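PDB 5V13: AAEL008620-PA odorant-binding protein from Aedes aegypti, which binds juvenile hormone specifically in mosquito hemolymph, as a member of the odorant-binding protein family. Local coordinates for residues Met168-Cys173 / Arg198-Ile203; Asn49-His54 / Lys279-Phe284; Ser61-Lys66 / Asn120-Val125; Arg86-Ala91 / Gln103-Asn108. All coordinates share one frame; numbering follows the deposited sequence.

Interaction 1 of 4, residues Met168-Cys173 / Arg198-Ile203; sequences MFVDFC and RGFRWI
Phe169 lies with its ring flat against the backbone of Gly199 in a buried aromatic-on-glycine contact that joins the start of helix 169-177 to the end of helix 190-199. The evidence for a CH-pi interaction is direct: Gly199 CA is 3.6 Å from the centroid of the Phe169 ring and 13° off its normal, so it sits over the centre of one face. Gly199 carries no side chain, and the two backbones come close here, with the CA atoms of Phe169 and Gly199 6.4 Å apart. The chi1 of Phe169 (-114°) falls between staggered positions, which places CG on the side of the glycine.

Phe200 extends the contact to the neighbouring Val170. Its CE1 meets Phe169 CB at 4.0 Å, and its CZ reaches Val170 CG2 at 4.4 Å. Arg201 has positive phi just after the helix and folds its bent chain back: NH1 donates to Gly199 O at 2.9 Å with an N-H...O angle of 157°. Gly199 O lies in the guanidinium plane, and the same NH1 is 3.9 Å from Phe169 CE2. This guanidinium is also salt-bridged to Glu27 and makes a cation-pi contact with Tyr31, both on helix 26-38, so it reaches toward the half of the chain that holds the hormone.

Cys173, one turn beyond Phe169, forms a disulfide with Cys195 on the other helix. Two helices pinned by a disulfide and packed through aromatic side chains are consistent with a second odorant-binding-type helical domain, as in D7 proteins.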
# COMPACT_ATOMS: atom_id res chain seq x y z
N MET B 168 3.70 -8.27 -8.70
CA MET B 168 3.54 -9.02 -9.94
C MET B 168 2.06 -9.27 -10.20
O MET B 168 1.25 -9.33 -9.27
CB MET B 168 4.28 -10.35 -9.89
CG MET B 168 5.78 -10.21 -9.71
SD MET B 168 6.64 -11.80 -9.65
CE MET B 168 8.11 -11.38 -8.74
N PHE B 169 1.72 -9.45 -11.48
CA PHE B 169 0.31 -9.57 -11.84
C PHE B 169 -0.31 -10.86 -11.35
O PHE B 169 -1.49 -10.87 -10.98
CB PHE B 169 0.13 -9.42 -13.36
CG PHE B 169 -0.64 -8.17 -13.72
CD1 PHE B 169 -1.91 -7.96 -13.19
CD2 PHE B 169 -0.09 -7.20 -14.54
CE1 PHE B 169 -2.61 -6.80 -13.47
CE2 PHE B 169 -0.79 -6.04 -14.82
CZ PHE B 169 -2.05 -5.84 -14.29
N VAL B 170 0.43 -11.97 -11.34
CA VAL B 170 -0.21 -13.21 -10.86
C VAL B 170 -0.63 -13.06 -9.41
O VAL B 170 -1.76 -13.41 -9.04
CB VAL B 170 0.71 -14.42 -11.07
CG1 VAL B 170 0.11 -15.65 -10.35
CG2 VAL B 170 0.84 -14.71 -12.55
N ASP B 171 0.25 -12.50 -8.57
CA ASP B 171 -0.08 -12.26 -7.16
C ASP B 171 -1.31 -11.37 -7.03
O ASP B 171 -2.19 -11.63 -6.19
CB ASP B 171 1.11 -11.60 -6.45
CG ASP B 171 0.81 -11.29 -4.97
OD1 ASP B 171 0.75 -12.23 -4.17
OD2 ASP B 171 0.64 -10.10 -4.62
N PHE B 172 -1.35 -10.28 -7.80
CA PHE B 172 -2.51 -9.40 -7.79
C PHE B 172 -3.79 -10.16 -8.14
O PHE B 172 -4.83 -10.00 -7.49
CB PHE B 172 -2.27 -8.24 -8.77
CG PHE B 172 -3.47 -7.39 -9.00
CD1 PHE B 172 -3.76 -6.33 -8.14
CD2 PHE B 172 -4.31 -7.62 -10.08
CE1 PHE B 172 -4.88 -5.54 -8.35
CE2 PHE B 172 -5.42 -6.84 -10.29
CZ PHE B 172 -5.71 -5.80 -9.42
N CYS B 173 -3.72 -10.99 -9.18
CA CYS B 173 -4.91 -11.70 -9.63
C CYS B 173 -5.32 -12.80 -8.66
O CYS B 173 -6.52 -13.04 -8.47
CB CYS B 173 -4.68 -12.26 -11.03
SG CYS B 173 -4.48 -10.93 -12.22
N ARG B 198 -5.50 -10.35 -19.12
CA ARG B 198 -5.68 -8.93 -19.38
C ARG B 198 -4.54 -8.10 -18.81
O ARG B 198 -4.18 -7.07 -19.39
CB ARG B 198 -7.02 -8.44 -18.81
CG ARG B 198 -8.21 -8.95 -19.60
CD ARG B 198 -9.54 -8.46 -19.05
NE ARG B 198 -10.65 -8.99 -19.84
CZ ARG B 198 -11.29 -8.30 -20.78
NH1 ARG B 198 -10.96 -7.03 -21.03
NH2 ARG B 198 -12.28 -8.87 -21.46
N GLY B 199 -3.97 -8.51 -17.67
CA GLY B 199 -2.78 -7.83 -17.17
C GLY B 199 -1.58 -7.99 -18.08
O GLY B 199 -0.80 -7.05 -18.27
N PHE B 200 -1.41 -9.19 -18.66
CA PHE B 200 -0.36 -9.44 -19.65
C PHE B 200 -0.67 -8.80 -21.00
O PHE B 200 0.21 -8.80 -21.88
CB PHE B 200 -0.17 -10.96 -19.85
CG PHE B 200 0.48 -11.69 -18.67
CD1 PHE B 200 0.81 -11.02 -17.50
CD2 PHE B 200 0.77 -13.06 -18.77
CE1 PHE B 200 1.42 -11.70 -16.43
CE2 PHE B 200 1.37 -13.76 -17.70
CZ PHE B 200 1.70 -13.07 -16.53
N ARG B 201 -1.89 -8.30 -21.20
CA ARG B 201 -2.39 -7.86 -22.51
C ARG B 201 -2.38 -8.99 -23.54
O ARG B 201 -2.32 -8.74 -24.75
CB ARG B 201 -1.62 -6.64 -23.04
CG ARG B 201 -2.09 -5.29 -22.47
CD ARG B 201 -1.77 -5.13 -20.96
NE ARG B 201 -2.06 -3.78 -20.45
CZ ARG B 201 -1.89 -3.40 -19.18
NH1 ARG B 201 -1.43 -4.26 -18.26
NH2 ARG B 201 -2.17 -2.15 -18.82
N TRP B 202 -2.47 -10.25 -23.08
CA TRP B 202 -2.78 -11.35 -23.98
C TRP B 202 -4.24 -11.30 -24.43
O TRP B 202 -4.56 -11.73 -25.54
CB TRP B 202 -2.51 -12.71 -23.31
CG TRP B 202 -1.08 -13.03 -23.07
CD1 TRP B 202 -0.01 -12.21 -23.24
CD2 TRP B 202 -0.55 -14.29 -22.63
NE1 TRP B 202 1.15 -12.87 -22.92
CE2 TRP B 202 0.84 -14.15 -22.55
CE3 TRP B 202 -1.13 -15.52 -22.29
CZ2 TRP B 202 1.68 -15.19 -22.15
CZ3 TRP B 202 -0.29 -16.56 -21.88
CH2 TRP B 202 1.09 -16.39 -21.82
N ILE B 203 -5.12 -10.79 -23.58
CA ILE B 203 -6.49 -10.45 -23.93
C ILE B 203 -6.63 -8.94 -23.81
O ILE B 203 -6.27 -8.37 -22.78
CB ILE B 203 -7.51 -11.18 -23.03
CG1 ILE B 203 -7.49 -12.68 -23.33
CG2 ILE B 203 -8.93 -10.59 -23.23
CD1 ILE B 203 -8.44 -13.50 -22.47

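Interaction 2 of 4, residues Asn49-His54 / Lys279-Phe284; sequences NWVKWH and KSAVDF. With JH3 (methyl (2E,6E)-9-[(2R)-3,3-dimethyloxiran-2-yl]-3,7-dimethylnona-2,6-dienoate), chain E.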
# COMPACT_ATOMS: atom_id res chain seq x y z
N ASN B 49 12.09 14.98 -23.85
CA ASN B 49 11.00 15.94 -24.01
C ASN B 49 9.64 15.30 -23.75
O ASN B 49 8.74 15.94 -23.20
CB ASN B 49 11.01 16.53 -25.41
CG ASN B 49 12.21 17.42 -25.64
OD1 ASN B 49 12.64 18.16 -24.75
ND2 ASN B 49 12.76 17.36 -26.85
N TRP B 50 9.47 14.03 -24.15
CA TRP B 50 8.17 13.40 -23.95
C TRP B 50 7.90 13.16 -22.47
O TRP B 50 6.78 13.40 -21.99
CB TRP B 50 8.09 12.07 -24.70
CG TRP B 50 8.36 12.18 -26.19
CD1 TRP B 50 8.48 13.32 -26.93
CD2 TRP B 50 8.58 11.09 -27.09
NE1 TRP B 50 8.74 13.01 -28.25
CE2 TRP B 50 8.80 11.65 -28.37
CE3 TRP B 50 8.59 9.70 -26.95
CZ2 TRP B 50 9.06 10.85 -29.49
CZ3 TRP B 50 8.84 8.91 -28.07
CH2 TRP B 50 9.07 9.49 -29.32
N VAL B 51 8.89 12.67 -21.72
CA VAL B 51 8.63 12.40 -20.30
C VAL B 51 8.47 13.67 -19.48
O VAL B 51 8.04 13.59 -18.33
CB VAL B 51 9.72 11.51 -19.68
CG1 VAL B 51 9.84 10.19 -20.43
CG2 VAL B 51 11.07 12.23 -19.64
N LYS B 52 8.82 14.83 -20.04
CA LYS B 52 8.51 16.13 -19.46
C LYS B 52 7.21 16.71 -20.01
O LYS B 52 6.95 17.92 -19.86
CB LYS B 52 9.65 17.12 -19.69
CG LYS B 52 10.95 16.77 -18.99
CD LYS B 52 12.06 17.70 -19.47
CE LYS B 52 13.40 17.32 -18.88
NZ LYS B 52 14.50 18.03 -19.59
N TRP B 53 6.41 15.89 -20.69
CA TRP B 53 5.08 16.25 -21.16
C TRP B 53 5.08 17.36 -22.21
O TRP B 53 4.08 18.07 -22.36
CB TRP B 53 4.17 16.62 -19.99
CG TRP B 53 3.84 15.44 -19.12
CD1 TRP B 53 4.60 14.92 -18.11
CD2 TRP B 53 2.65 14.65 -19.17
NE1 TRP B 53 3.96 13.84 -17.54
CE2 TRP B 53 2.76 13.66 -18.17
CE3 TRP B 53 1.50 14.68 -19.97
CZ2 TRP B 53 1.76 12.70 -17.95
CZ3 TRP B 53 0.51 13.74 -19.74
CH2 TRP B 53 0.65 12.76 -18.74
N HIS B 54 6.15 17.54 -22.98
CA HIS B 54 6.10 18.45 -24.13
C HIS B 54 6.69 17.78 -25.37
O HIS B 54 7.82 18.07 -25.78
CB HIS B 54 6.75 19.80 -23.82
CG HIS B 54 8.11 19.72 -23.19
ND1 HIS B 54 9.26 19.57 -23.92
CD2 HIS B 54 8.49 19.82 -21.89
CE1 HIS B 54 10.30 19.56 -23.10
NE2 HIS B 54 9.86 19.71 -21.86
N LYS B 279 15.66 8.72 -15.84
CA LYS B 279 16.07 9.67 -14.81
C LYS B 279 15.33 10.99 -14.96
O LYS B 279 14.81 11.54 -13.98
CB LYS B 279 17.58 9.89 -14.85
CG LYS B 279 18.05 10.90 -13.81
CD LYS B 279 19.29 11.65 -14.25
CE LYS B 279 20.49 10.73 -14.29
NZ LYS B 279 21.57 11.24 -15.18
N SER B 280 15.27 11.51 -16.19
CA SER B 280 14.56 12.76 -16.41
C SER B 280 13.08 12.63 -16.08
O SER B 280 12.46 13.59 -15.62
CB SER B 280 14.74 13.23 -17.85
OG SER B 280 16.03 13.79 -18.01
N ALA B 281 12.51 11.46 -16.35
CA ALA B 281 11.09 11.26 -16.10
C ALA B 281 10.78 11.38 -14.62
O ALA B 281 9.80 12.03 -14.22
CB ALA B 281 10.64 9.89 -16.61
N VAL B 282 11.60 10.75 -13.79
CA VAL B 282 11.37 10.75 -12.35
C VAL B 282 11.66 12.12 -11.75
O VAL B 282 10.91 12.62 -10.91
CB VAL B 282 12.22 9.65 -11.69
CG1 VAL B 282 12.18 9.77 -10.17
CG2 VAL B 282 11.73 8.29 -12.14
N ASP B 283 12.77 12.74 -12.18
CA ASP B 283 13.09 14.08 -11.69
C ASP B 283 11.98 15.07 -12.01
O ASP B 283 11.63 15.90 -11.17
CB ASP B 283 14.42 14.55 -12.28
CG ASP B 283 15.62 13.97 -11.56
OD1 ASP B 283 15.44 13.05 -10.72
OD2 ASP B 283 16.75 14.43 -11.81
N PHE B 284 11.42 15.00 -13.23
CA PHE B 284 10.34 15.92 -13.59
C PHE B 284 9.10 15.66 -12.74
O PHE B 284 8.49 16.60 -12.21
CB PHE B 284 10.00 15.78 -15.07
CG PHE B 284 8.93 16.71 -15.54
CD1 PHE B 284 9.24 18.01 -15.93
CD2 PHE B 284 7.61 16.30 -15.58
CE1 PHE B 284 8.26 18.87 -16.37
CE2 PHE B 284 6.62 17.16 -16.02
CZ PHE B 284 6.96 18.45 -16.41
C1 JH3 E . 6.97 8.48 -18.69
O2 JH3 E . 6.96 8.96 -17.57
O1 JH3 E . 7.69 7.25 -18.90
CM JH3 E . 8.29 6.61 -17.77
C2 JH3 E . 6.26 9.06 -19.85
C3 JH3 E . 5.56 10.20 -19.89
C3' JH3 E . 5.37 11.11 -18.71
C4 JH3 E . 4.92 10.55 -21.21
C5 JH3 E . 3.50 11.05 -20.96
C6 JH3 E . 2.71 10.97 -22.24
C7 JH3 E . 2.55 12.01 -23.07
C7' JH3 E . 3.20 13.34 -22.78
C8 JH3 E . 1.71 11.81 -24.32
C9 JH3 E . 0.45 12.69 -24.33
CA JH3 E . -0.36 12.57 -23.05
O3 JH3 E . -1.63 13.25 -23.10
CB JH3 E . -1.69 11.82 -23.17
CB' JH3 E . -2.07 11.07 -21.90
CC JH3 E . -2.15 11.31 -24.53
O HOH W 1 7.73 12.54 -15.80
O HOH W 2 16.52 16.24 -18.07
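Val51, Lys52 and Trp53, within the Schellman motif that ends helix 44-51, pack on Ala281 and Phe284 of helix 278-286 at one wall of the juvenile hormone pocket. The motif is defined by His54 N bonding to Asn49 O, Trp53 N bonding to Trp50 O, and a positive phi at Trp53.

At one end of the contact, Val51 CB meets Ala281 CB at 3.6 Å, while Val51 CG1 turns to the ester end of JH3, 3.8 Å from its C1. At the other, Phe284 sets its ring against the turn. Its CG is anti to the backbone N (chi1 -179°), and Lys52 CA stands over the centre of the Phe284 ring in a CH-pi contact, 3.8 Å from the centroid and 4° off the normal. Beyond it, Phe284 CE2 touches Trp53 CD1 at 3.7 Å; the two aromatic groups meet rim to rim, neither covering the other.

Trp53 faces the hormone. JH3 C5 lies over one face of the indole, offset toward the rim, and NE1 is 3.3 Å from the methyl carbon C3'. Leu141 of helix 137-143 touches both Trp53 and Phe284.

Polar links between the segments run through water. One molecule donates to Val51 O at 2.8 Å and to Ala281 O at 2.7 Å; another accepts from Lys52 NZ and lies beside Ser280 OG, which also bonds to Glu276. The direct contacts are thus mainly apolar, as suits a largely hydrocarbon ligand, while a shared water satisfies two backbone carbonyls at the pocket wall.

Interaction 3 of 4, residues Ser61-Lys66 / Asn120-Val125; sequences SQCYVK and NSCESV. With JH3 (methyl (2E,6E)-9-[(2R)-3,3-dimethyloxiran-2-yl]-3,7-dimethylnona-2,6-dienoate), chain E.
Cys122, Lys66 and Gln62 bury the most surface where helix 59-71 meets the first turn of helix 122-135, at a disulfide of the PBP/GOBP fold. Cys122 SG is bonded to Cys63 SG at 2.1 Å. The torsion about the bond is 98°, close to the relaxed value, and its positive sign makes the bridge right-handed. At both cysteines SG is anti to the carbonyl carbon, and the CA atoms are only 4.8 Å apart. Together with Cys36-Cys67, which reaches helix 26-38, this bond ties helix 59-71 to two other helices, from cysteines one turn apart.

Gln62 comes in beside the bridge: its CB is 3.7 Å from Cys122 O. Further out, its extended chain runs next to Glu123 in the same direction, with OE1 3.8 Å from Glu123 CA and the amide plane only 20° from the carboxylate plane.

Ser121 is the N-cap of helix 122-135; its OG accepts from Ser124 N at 3.1 Å and also bonds to Asp119. Asn120, just before it, has its side chain held by Tyr75 and by Pro77 O. One residue after Cys63, Tyr64 points away from this junction to the hormone pocket, where its OH, bonded to Tyr33 O, is 3.5 Å from JH3 C4.

Lys66, one turn on from Gln62, also passes beside the bridge. Its CB packs on Val125 CG1, and its CD passes 4.0 Å from Cys122 CA. The extended chain ends with NZ donating to the backbone oxygen Asn120 O at 2.9 Å, 24° out of the carbonyl plane.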
# COMPACT_ATOMS: atom_id res chain seq x y z
N SER B 61 7.40 12.20 -32.41
CA SER B 61 6.60 12.70 -31.30
C SER B 61 5.10 12.58 -31.58
O SER B 61 4.32 12.29 -30.67
CB SER B 61 6.94 14.17 -31.01
OG SER B 61 8.32 14.35 -30.76
N GLN B 62 4.69 12.86 -32.82
CA GLN B 62 3.29 12.67 -33.18
C GLN B 62 2.89 11.22 -33.03
O GLN B 62 1.81 10.91 -32.51
CB GLN B 62 3.04 13.15 -34.62
CG GLN B 62 3.30 14.63 -34.82
CD GLN B 62 3.20 15.06 -36.28
OE1 GLN B 62 3.56 14.31 -37.18
NE2 GLN B 62 2.72 16.27 -36.51
N CYS B 63 3.77 10.29 -33.43
CA CYS B 63 3.41 8.89 -33.28
C CYS B 63 3.38 8.47 -31.82
O CYS B 63 2.59 7.59 -31.45
CB CYS B 63 4.35 7.99 -34.06
SG CYS B 63 4.13 8.21 -35.85
N TYR B 64 4.22 9.06 -30.97
CA TYR B 64 4.16 8.74 -29.54
C TYR B 64 2.83 9.16 -28.94
O TYR B 64 2.22 8.41 -28.16
CB TYR B 64 5.31 9.40 -28.79
CG TYR B 64 5.36 9.00 -27.32
CD1 TYR B 64 5.83 7.75 -26.95
CD2 TYR B 64 4.90 9.86 -26.32
CE1 TYR B 64 5.86 7.36 -25.60
CE2 TYR B 64 4.93 9.49 -24.97
CZ TYR B 64 5.41 8.24 -24.62
OH TYR B 64 5.45 7.84 -23.29
N VAL B 65 2.36 10.36 -29.28
CA VAL B 65 1.06 10.81 -28.77
C VAL B 65 -0.06 9.90 -29.26
O VAL B 65 -0.96 9.53 -28.49
CB VAL B 65 0.82 12.28 -29.17
CG1 VAL B 65 -0.57 12.73 -28.70
CG2 VAL B 65 1.91 13.17 -28.56
N LYS B 66 -0.03 9.50 -30.53
CA LYS B 66 -1.05 8.59 -31.06
C LYS B 66 -1.02 7.25 -30.32
O LYS B 66 -2.07 6.73 -29.91
CB LYS B 66 -0.85 8.39 -32.56
CG LYS B 66 -1.82 7.38 -33.15
CD LYS B 66 -1.54 7.10 -34.60
CE LYS B 66 -2.09 5.72 -34.96
NZ LYS B 66 -1.70 5.34 -36.34
N ASN B 120 -6.21 7.89 -39.73
CA ASN B 120 -5.61 7.63 -38.43
C ASN B 120 -4.11 7.90 -38.37
O ASN B 120 -3.43 7.37 -37.49
CB ASN B 120 -5.88 6.18 -38.00
CG ASN B 120 -7.29 5.96 -37.51
OD1 ASN B 120 -7.87 6.83 -36.87
ND2 ASN B 120 -7.85 4.79 -37.79
N SER B 121 -3.58 8.73 -39.27
CA SER B 121 -2.15 9.00 -39.28
C SER B 121 -1.72 9.70 -37.99
O SER B 121 -2.51 10.36 -37.31
CB SER B 121 -1.76 9.84 -40.50
OG SER B 121 -2.10 11.21 -40.35
N CYS B 122 -0.43 9.54 -37.65
CA CYS B 122 0.09 10.20 -36.45
C CYS B 122 -0.11 11.71 -36.53
O CYS B 122 -0.41 12.36 -35.53
CB CYS B 122 1.58 9.89 -36.26
SG CYS B 122 2.08 8.14 -36.18
N GLU B 123 0.05 12.27 -37.74
CA GLU B 123 -0.11 13.71 -37.90
C GLU B 123 -1.55 14.14 -37.63
O GLU B 123 -1.78 15.15 -36.95
CB GLU B 123 0.31 14.15 -39.31
CG GLU B 123 0.21 15.65 -39.53
CD GLU B 123 0.50 16.07 -40.97
OE1 GLU B 123 0.78 15.18 -41.81
OE2 GLU B 123 0.46 17.28 -41.25
N SER B 124 -2.53 13.41 -38.16
CA SER B 124 -3.92 13.82 -37.96
C SER B 124 -4.32 13.73 -36.49
O SER B 124 -5.03 14.60 -35.98
CB SER B 124 -4.86 12.97 -38.82
OG SER B 124 -4.64 13.20 -40.19
N VAL B 125 -3.89 12.67 -35.80
CA VAL B 125 -4.28 12.51 -34.40
C VAL B 125 -3.61 13.57 -33.53
O VAL B 125 -4.26 14.23 -32.71
CB VAL B 125 -3.95 11.08 -33.93
CG1 VAL B 125 -4.21 10.92 -32.45
CG2 VAL B 125 -4.76 10.04 -34.72
C1 JH3 E . 6.97 8.48 -18.69
O2 JH3 E . 6.96 8.96 -17.57
O1 JH3 E . 7.69 7.25 -18.90
CM JH3 E . 8.29 6.61 -17.77
C2 JH3 E . 6.26 9.06 -19.85
C3 JH3 E . 5.56 10.20 -19.89
C3' JH3 E . 5.37 11.11 -18.71
C4 JH3 E . 4.92 10.55 -21.21
C5 JH3 E . 3.50 11.05 -20.96
C6 JH3 E . 2.71 10.97 -22.24
C7 JH3 E . 2.55 12.01 -23.07
C7' JH3 E . 3.20 13.34 -22.78
C8 JH3 E . 1.71 11.81 -24.32
C9 JH3 E . 0.45 12.69 -24.33
CA JH3 E . -0.36 12.57 -23.05
O3 JH3 E . -1.63 13.25 -23.10
CB JH3 E . -1.69 11.82 -23.17
CB' JH3 E . -2.07 11.07 -21.90
CC JH3 E . -2.15 11.31 -24.53

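Interaction 4 of 4, residues Arg86-Ala91 / Gln103-Asn108; sequences RFVLQA and QALKNN
Leu105 sets its CD2 methyl against the neighbouring helix, where it meets Phe87, Val88 and Ala91. CD2 is 3.9 Å from Ala91 CB, 4.0 Å from the carbonyl oxygen Phe87 O, 4.2 Å from Val88 CA and 4.3 Å from Val88 CG2. Positions i, i+1 and i+4 of helix 84-94 therefore share one methyl group. The CG of Leu105 is anti to its backbone N (chi1 -173°), which sends CG toward the partner helix; the methyl is then placed by a chi2 of 146°, off the usual staggered values.

Val88 and Lys106 meet beside this, with their side chains crossing at about a right angle. Val88 CG1 touches Lys106 CG at 4.1 Å, and Val88 CG2 approaches Lys106 CA at 4.2 Å. Only the aliphatic part of the lysine is used here; the chain runs on extended, and its NZ makes a long, weak ion pair with Glu92.

Phe87 starts toward helix 99-113, but its ring leads away, to an edge-to-face contact with Phe132 and to about 6 Å from the bound hormone at nearest atoms. Met143 of helix 137-143 touches Phe87, Ala91 and Leu105 together, extending the apolar contact to a third helix.

The axes of the two short helical segments are 9.5 Å apart and run at 167°, nearly antiparallel. With few residues between helices 84-94 and 99-113, this is a helical hairpin within the PBP/GOBP domain, joined through small and branched apolar side chains.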
# COMPACT_ATOMS: atom_id res chain seq x y z
N ARG B 86 -14.19 10.68 -22.12
CA ARG B 86 -13.25 9.91 -21.31
C ARG B 86 -12.24 10.81 -20.63
O ARG B 86 -11.84 10.54 -19.49
CB ARG B 86 -12.58 8.84 -22.17
CG ARG B 86 -13.64 7.83 -22.68
CD ARG B 86 -13.08 6.67 -23.47
NE ARG B 86 -14.18 5.78 -23.86
CZ ARG B 86 -14.06 4.75 -24.69
NH1 ARG B 86 -12.89 4.48 -25.25
NH2 ARG B 86 -15.12 4.00 -24.98
N PHE B 87 -11.82 11.89 -21.30
CA PHE B 87 -11.02 12.91 -20.62
C PHE B 87 -11.79 13.54 -19.46
O PHE B 87 -11.22 13.80 -18.40
CB PHE B 87 -10.58 13.99 -21.61
CG PHE B 87 -9.56 13.51 -22.61
CD1 PHE B 87 -9.96 12.95 -23.82
CD2 PHE B 87 -8.20 13.62 -22.34
CE1 PHE B 87 -9.00 12.52 -24.76
CE2 PHE B 87 -7.25 13.19 -23.27
CZ PHE B 87 -7.65 12.64 -24.47
N VAL B 88 -13.09 13.78 -19.64
CA VAL B 88 -13.92 14.34 -18.57
C VAL B 88 -13.99 13.37 -17.40
O VAL B 88 -13.85 13.76 -16.23
CB VAL B 88 -15.33 14.68 -19.09
CG1 VAL B 88 -16.29 14.95 -17.91
CG2 VAL B 88 -15.27 15.89 -19.99
N LEU B 89 -14.21 12.08 -17.70
CA LEU B 89 -14.31 11.10 -16.63
C LEU B 89 -12.98 10.97 -15.89
O LEU B 89 -12.95 10.81 -14.66
CB LEU B 89 -14.79 9.76 -17.19
CG LEU B 89 -15.35 8.75 -16.18
CD1 LEU B 89 -16.72 9.20 -15.61
CD2 LEU B 89 -15.42 7.35 -16.79
N GLN B 90 -11.86 11.06 -16.62
CA GLN B 90 -10.55 11.03 -15.98
C GLN B 90 -10.36 12.22 -15.05
O GLN B 90 -9.84 12.08 -13.94
CB GLN B 90 -9.43 11.01 -17.03
CG GLN B 90 -8.03 10.73 -16.46
CD GLN B 90 -7.81 9.24 -16.20
OE1 GLN B 90 -8.47 8.39 -16.79
NE2 GLN B 90 -6.88 8.92 -15.29
N ALA B 91 -10.76 13.42 -15.50
CA ALA B 91 -10.59 14.60 -14.67
C ALA B 91 -11.47 14.53 -13.42
O ALA B 91 -11.04 14.91 -12.33
CB ALA B 91 -10.91 15.86 -15.47
N GLN B 103 -13.76 22.65 -14.32
CA GLN B 103 -14.93 23.04 -15.10
C GLN B 103 -14.54 23.50 -16.50
O GLN B 103 -15.28 23.26 -17.46
CB GLN B 103 -15.71 24.14 -14.37
CG GLN B 103 -17.04 24.50 -15.03
CD GLN B 103 -17.98 23.31 -15.13
OE1 GLN B 103 -18.06 22.48 -14.22
NE2 GLN B 103 -18.68 23.21 -16.25
N ALA B 104 -13.39 24.17 -16.63
CA ALA B 104 -12.94 24.57 -17.96
C ALA B 104 -12.69 23.36 -18.85
O ALA B 104 -13.10 23.35 -20.02
CB ALA B 104 -11.67 25.42 -17.85
N LEU B 105 -12.04 22.33 -18.32
CA LEU B 105 -11.84 21.12 -19.10
C LEU B 105 -13.18 20.50 -19.50
O LEU B 105 -13.38 20.14 -20.67
CB LEU B 105 -10.97 20.13 -18.32
CG LEU B 105 -10.52 18.86 -19.08
CD1 LEU B 105 -9.13 18.41 -18.65
CD2 LEU B 105 -11.52 17.73 -18.89
N LYS B 106 -14.12 20.43 -18.57
CA LYS B 106 -15.45 19.92 -18.90
C LYS B 106 -16.10 20.70 -20.04
O LYS B 106 -16.71 20.11 -20.94
CB LYS B 106 -16.35 19.95 -17.67
CG LYS B 106 -16.08 18.85 -16.67
CD LYS B 106 -17.10 18.91 -15.56
CE LYS B 106 -16.77 17.96 -14.45
NZ LYS B 106 -17.56 18.32 -13.23
N ASN B 107 -15.98 22.03 -20.03
CA ASN B 107 -16.61 22.84 -21.07
C ASN B 107 -15.89 22.70 -22.42
O ASN B 107 -16.53 22.80 -23.47
CB ASN B 107 -16.66 24.31 -20.67
CG ASN B 107 -17.49 24.55 -19.42
OD1 ASN B 107 -18.27 23.69 -19.00
ND2 ASN B 107 -17.34 25.72 -18.83
N ASN B 108 -14.58 22.48 -22.40
CA ASN B 108 -13.78 22.54 -23.62
C ASN B 108 -13.60 21.19 -24.31
O ASN B 108 -13.29 21.17 -25.51
CB ASN B 108 -12.40 23.12 -23.33
CG ASN B 108 -12.41 24.63 -23.17
OD1 ASN B 108 -13.19 25.33 -23.80
ND2 ASN B 108 -11.51 25.13 -22.33

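From the N terminus, residues 49-54 come first, and their partner 279-284 lies near the C terminus, so interaction 2 closes a loop spanning most of the chain and contains the other three. Residues 61-66 open interaction 3, whose loop to 120-125 encloses the short hairpin of interaction 4. Interaction 1 follows in series, closing its own loop from 168-173 to 198-203 on the opposite side of the chain's centre; none of the loops cross. Interactions 2 and 3 touch, through Trp50 with Ser61 and Tyr64, and both reach JH3. Interaction 2 thus brings the C-terminal helix to the PBP/GOBP region, in which interactions 3 and 4 lie.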